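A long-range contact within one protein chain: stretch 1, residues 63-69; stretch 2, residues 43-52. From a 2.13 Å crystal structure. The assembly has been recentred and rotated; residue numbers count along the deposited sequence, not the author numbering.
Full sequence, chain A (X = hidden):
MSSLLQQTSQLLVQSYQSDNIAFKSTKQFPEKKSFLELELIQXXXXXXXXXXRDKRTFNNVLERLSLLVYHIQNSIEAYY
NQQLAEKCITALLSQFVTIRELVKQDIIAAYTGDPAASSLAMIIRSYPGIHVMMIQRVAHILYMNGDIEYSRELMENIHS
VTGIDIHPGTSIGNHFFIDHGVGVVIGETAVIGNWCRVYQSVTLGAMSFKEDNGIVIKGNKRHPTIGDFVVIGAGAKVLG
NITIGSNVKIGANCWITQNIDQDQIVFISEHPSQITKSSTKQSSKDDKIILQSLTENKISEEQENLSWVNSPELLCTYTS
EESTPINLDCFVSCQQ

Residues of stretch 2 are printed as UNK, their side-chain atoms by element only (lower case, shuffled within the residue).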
# COMPACT_ATOMS: atom_id res chain seq x y z
N GLU A 63 19.55 -23.81 -9.09
CA GLU A 63 20.14 -22.48 -8.98
C GLU A 63 19.22 -21.53 -8.21
O GLU A 63 19.65 -20.82 -7.30
CB GLU A 63 20.44 -21.89 -10.36
CG GLU A 63 21.68 -22.44 -11.05
CD GLU A 63 21.71 -22.10 -12.54
OE1 GLU A 63 20.98 -21.15 -12.94
OE2 GLU A 63 22.46 -22.76 -13.30
N ARG A 64 17.95 -21.49 -8.60
CA ARG A 64 17.03 -20.56 -7.95
C ARG A 64 16.83 -20.92 -6.49
O ARG A 64 16.83 -20.04 -5.62
CB ARG A 64 15.70 -20.55 -8.71
CG ARG A 64 15.90 -20.10 -10.14
CD ARG A 64 14.62 -19.80 -10.85
NE ARG A 64 13.97 -21.01 -11.30
CZ ARG A 64 14.03 -21.46 -12.55
NH1 ARG A 64 14.70 -20.77 -13.47
NH2 ARG A 64 13.40 -22.58 -12.88
N LEU A 65 16.70 -22.22 -6.19
CA LEU A 65 16.54 -22.64 -4.81
C LEU A 65 17.75 -22.25 -3.97
O LEU A 65 17.60 -21.71 -2.86
CB LEU A 65 16.31 -24.15 -4.75
CG LEU A 65 15.61 -24.68 -3.50
CD1 LEU A 65 14.19 -24.11 -3.39
CD2 LEU A 65 15.61 -26.21 -3.50
N SER A 66 18.95 -22.51 -4.50
CA SER A 66 20.19 -22.20 -3.79
C SER A 66 20.33 -20.71 -3.53
O SER A 66 20.74 -20.31 -2.43
CB SER A 66 21.41 -22.69 -4.58
OG SER A 66 21.30 -24.07 -4.90
N LEU A 67 20.05 -19.88 -4.55
CA LEU A 67 20.11 -18.44 -4.35
C LEU A 67 19.11 -17.99 -3.28
O LEU A 67 19.42 -17.14 -2.44
CB LEU A 67 19.85 -17.71 -5.67
CG LEU A 67 19.85 -16.18 -5.63
CD1 LEU A 67 21.13 -15.62 -5.03
CD2 LEU A 67 19.61 -15.59 -7.02
N LEU A 68 17.90 -18.55 -3.30
CA LEU A 68 16.91 -18.13 -2.31
C LEU A 68 17.38 -18.45 -0.90
O LEU A 68 17.48 -17.56 -0.04
CB LEU A 68 15.55 -18.76 -2.60
CG LEU A 68 14.48 -18.51 -1.51
CD1 LEU A 68 13.98 -17.05 -1.48
CD2 LEU A 68 13.31 -19.46 -1.68
N VAL A 69 17.71 -19.73 -0.64
CA VAL A 69 18.01 -20.13 0.73
C VAL A 69 19.27 -19.44 1.21
O VAL A 69 19.37 -19.04 2.38
CB VAL A 69 18.12 -21.67 0.88
CG1 VAL A 69 16.90 -22.34 0.29
CG2 VAL A 69 19.41 -22.21 0.27
N UNK A 43 9.18 -18.03 -9.12
CA UNK A 43 9.79 -18.90 -10.12
C UNK A 43 9.95 -20.32 -9.59
O UNK A 43 9.81 -21.29 -10.35
c UNK A 43 11.11 -16.95 -11.16
c UNK A 43 11.16 -18.34 -10.55
n UNK A 43 13.59 -14.75 -13.09
c UNK A 43 12.41 -15.08 -12.23
c UNK A 43 12.49 -16.48 -11.64
N UNK A 44 10.26 -20.46 -8.30
CA UNK A 44 10.41 -21.81 -7.75
C UNK A 44 9.06 -22.53 -7.71
O UNK A 44 8.97 -23.71 -8.06
c UNK A 44 13.06 -20.77 -5.12
c UNK A 44 10.92 -23.12 -5.68
c UNK A 44 11.04 -21.76 -6.34
c UNK A 44 12.51 -21.33 -6.43
N UNK A 45 7.99 -21.84 -7.30
CA UNK A 45 6.72 -22.55 -7.13
C UNK A 45 5.95 -22.74 -8.44
O UNK A 45 5.20 -23.71 -8.57
c UNK A 45 6.37 -21.65 -4.71
c UNK A 45 5.84 -21.82 -6.13
c UNK A 45 5.42 -20.74 -3.97
c UNK A 45 6.51 -22.97 -4.01
N UNK A 46 6.08 -21.83 -9.39
CA UNK A 46 5.35 -21.92 -10.65
C UNK A 46 6.21 -21.46 -11.81
O UNK A 46 5.95 -20.42 -12.42
c UNK A 46 2.36 -22.65 -9.69
c UNK A 46 3.15 -21.52 -9.52
c UNK A 46 3.08 -20.81 -8.33
c UNK A 46 2.23 -21.21 -7.32
c UNK A 46 1.44 -22.34 -7.50
c UNK A 46 4.06 -21.10 -10.59
c UNK A 46 1.50 -23.05 -8.69
N UNK A 47 7.24 -22.23 -12.16
CA UNK A 47 8.09 -21.83 -13.30
C UNK A 47 7.31 -21.49 -14.55
O UNK A 47 7.67 -20.53 -15.25
c UNK A 47 7.74 -23.45 -11.50
c UNK A 47 9.01 -23.05 -13.50
c UNK A 47 8.43 -24.16 -12.62
N UNK A 48 6.23 -22.21 -14.85
CA UNK A 48 5.54 -21.95 -16.11
C UNK A 48 5.04 -20.52 -16.24
O UNK A 48 4.91 -20.02 -17.36
o UNK A 48 6.05 -24.62 -16.56
c UNK A 48 4.37 -22.93 -16.28
c UNK A 48 4.83 -24.33 -16.64
o UNK A 48 3.96 -25.16 -16.99
N UNK A 49 4.79 -19.82 -15.12
CA UNK A 49 4.23 -18.48 -15.21
C UNK A 49 5.25 -17.37 -14.99
O UNK A 49 4.93 -16.20 -15.23
c UNK A 49 -0.09 -19.89 -15.58
c UNK A 49 0.98 -21.48 -14.16
c UNK A 49 -0.06 -21.14 -15.00
c UNK A 49 3.07 -18.33 -14.20
c UNK A 49 1.95 -19.30 -14.46
c UNK A 49 1.98 -20.57 -13.90
c UNK A 49 0.92 -18.98 -15.32
N UNK A 50 6.46 -17.70 -14.56
CA UNK A 50 7.41 -16.67 -14.18
C UNK A 50 8.80 -16.78 -14.81
O UNK A 50 9.62 -15.89 -14.59
c UNK A 50 4.37 -16.83 -10.60
c UNK A 50 7.58 -16.64 -12.65
c UNK A 50 4.80 -14.54 -11.12
c UNK A 50 4.01 -15.50 -10.51
c UNK A 50 5.95 -14.90 -11.81
c UNK A 50 5.53 -17.19 -11.30
c UNK A 50 6.32 -16.23 -11.91
N UNK A 51 9.11 -17.85 -15.55
CA UNK A 51 10.47 -18.02 -16.06
C UNK A 51 10.48 -18.07 -17.57
O UNK A 51 9.50 -18.45 -18.21
c UNK A 51 11.12 -19.31 -15.54
c UNK A 51 11.15 -19.32 -14.02
o UNK A 51 10.39 -20.43 -16.02
N UNK A 52 11.65 -17.72 -18.13
CA UNK A 52 11.94 -17.96 -19.54
C UNK A 52 11.89 -19.45 -19.85
O UNK A 52 12.39 -20.28 -19.10
n UNK A 52 17.60 -15.49 -20.63
c UNK A 52 16.91 -16.39 -21.32
n UNK A 52 15.58 -16.42 -21.23
c UNK A 52 13.35 -15.97 -20.29
c UNK A 52 14.79 -15.50 -20.40
n UNK A 52 17.55 -17.26 -22.09
c UNK A 52 13.33 -17.42 -19.87
O HOH W 1 11.65 -23.17 -10.61
O HOH W 2 15.57 -17.58 -13.41

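Position 43 carries four carbons in a row ending in a nitrogen, its first carbon on R64 CD: an unbranched chain that can only be lysine. K43 points its CA-to-CB bond toward the helix of stretch 1. K43 CB lies 3.8 Å from R64 CD, and K43 CD comes to 4.0 Å of the same atom before the chain's end leads away.

Position 44 has four carbons, forked at the first, with one arm two carbons long whose end meets L65, L68 and R64: isoleucine. I44 starts sideways, but its end comes nearer. I44 CD1 sits 3.7 Å from L68 CD2, 3.9 Å from L65 CD1 and 3.9 Å from R64 O, while I44 CG1 packs 4.0 Å from R64 CB.

Position 45 also has four carbons, but the fork comes at the second, which makes it leucine; L45 is out of reach of stretch 1. At position 46 one carbon leads to a ring of six carbons with no oxygen, a phenylalanine. F46 is the first residue to leave helical phi/psi, and its ring stays remote from the contact.

Position 47 has three carbons closing a ring onto the backbone nitrogen, one of them near R64 NH2: the signature of proline. P47 CB is 4.5 Å from R64 NH2, a loose approach oblique to the guanidinium. Position 48 holds two carbons, the second carrying two oxygens: aspartate, and D48 does not reach stretch 1.

Positions 49 and 50 each show one carbon and a ring of six carbons. Both are phenylalanine, and F49 and F50 are buried without touching stretch 1.

Position 51 has one carbon bearing an oxygen and a carbon, the latter at R64 NH1: threonine. T51 points toward stretch 1 and lays T51 CG2 over one face of the guanidinium, 3.9 Å from R64 NH1, while T51 OG1 donates to P47 O at 2.8 Å. Position 52 has three carbons, a nitrogen, then a carbon with two more nitrogens, an arginine; the end of R52 leads away.

No direct hydrogen bond joins the stretches. R64's aliphatic part packs on both I44 and K43, and the I44 tip also meets L65 and L68. Water 1 donates to K43 O (2.6 Å) and accepts from R64 NH2 (2.9 Å); water 2 bonds weakly to K43 NZ (3.5 Å) and R64 NH1 (3.3 Å). The rule: a long arginine can serve as packing surface while waters link its charged end to K43 and bonds elsewhere in the structure help satisfy it.

Stretch 2 (43-52) KILFPDFFTR
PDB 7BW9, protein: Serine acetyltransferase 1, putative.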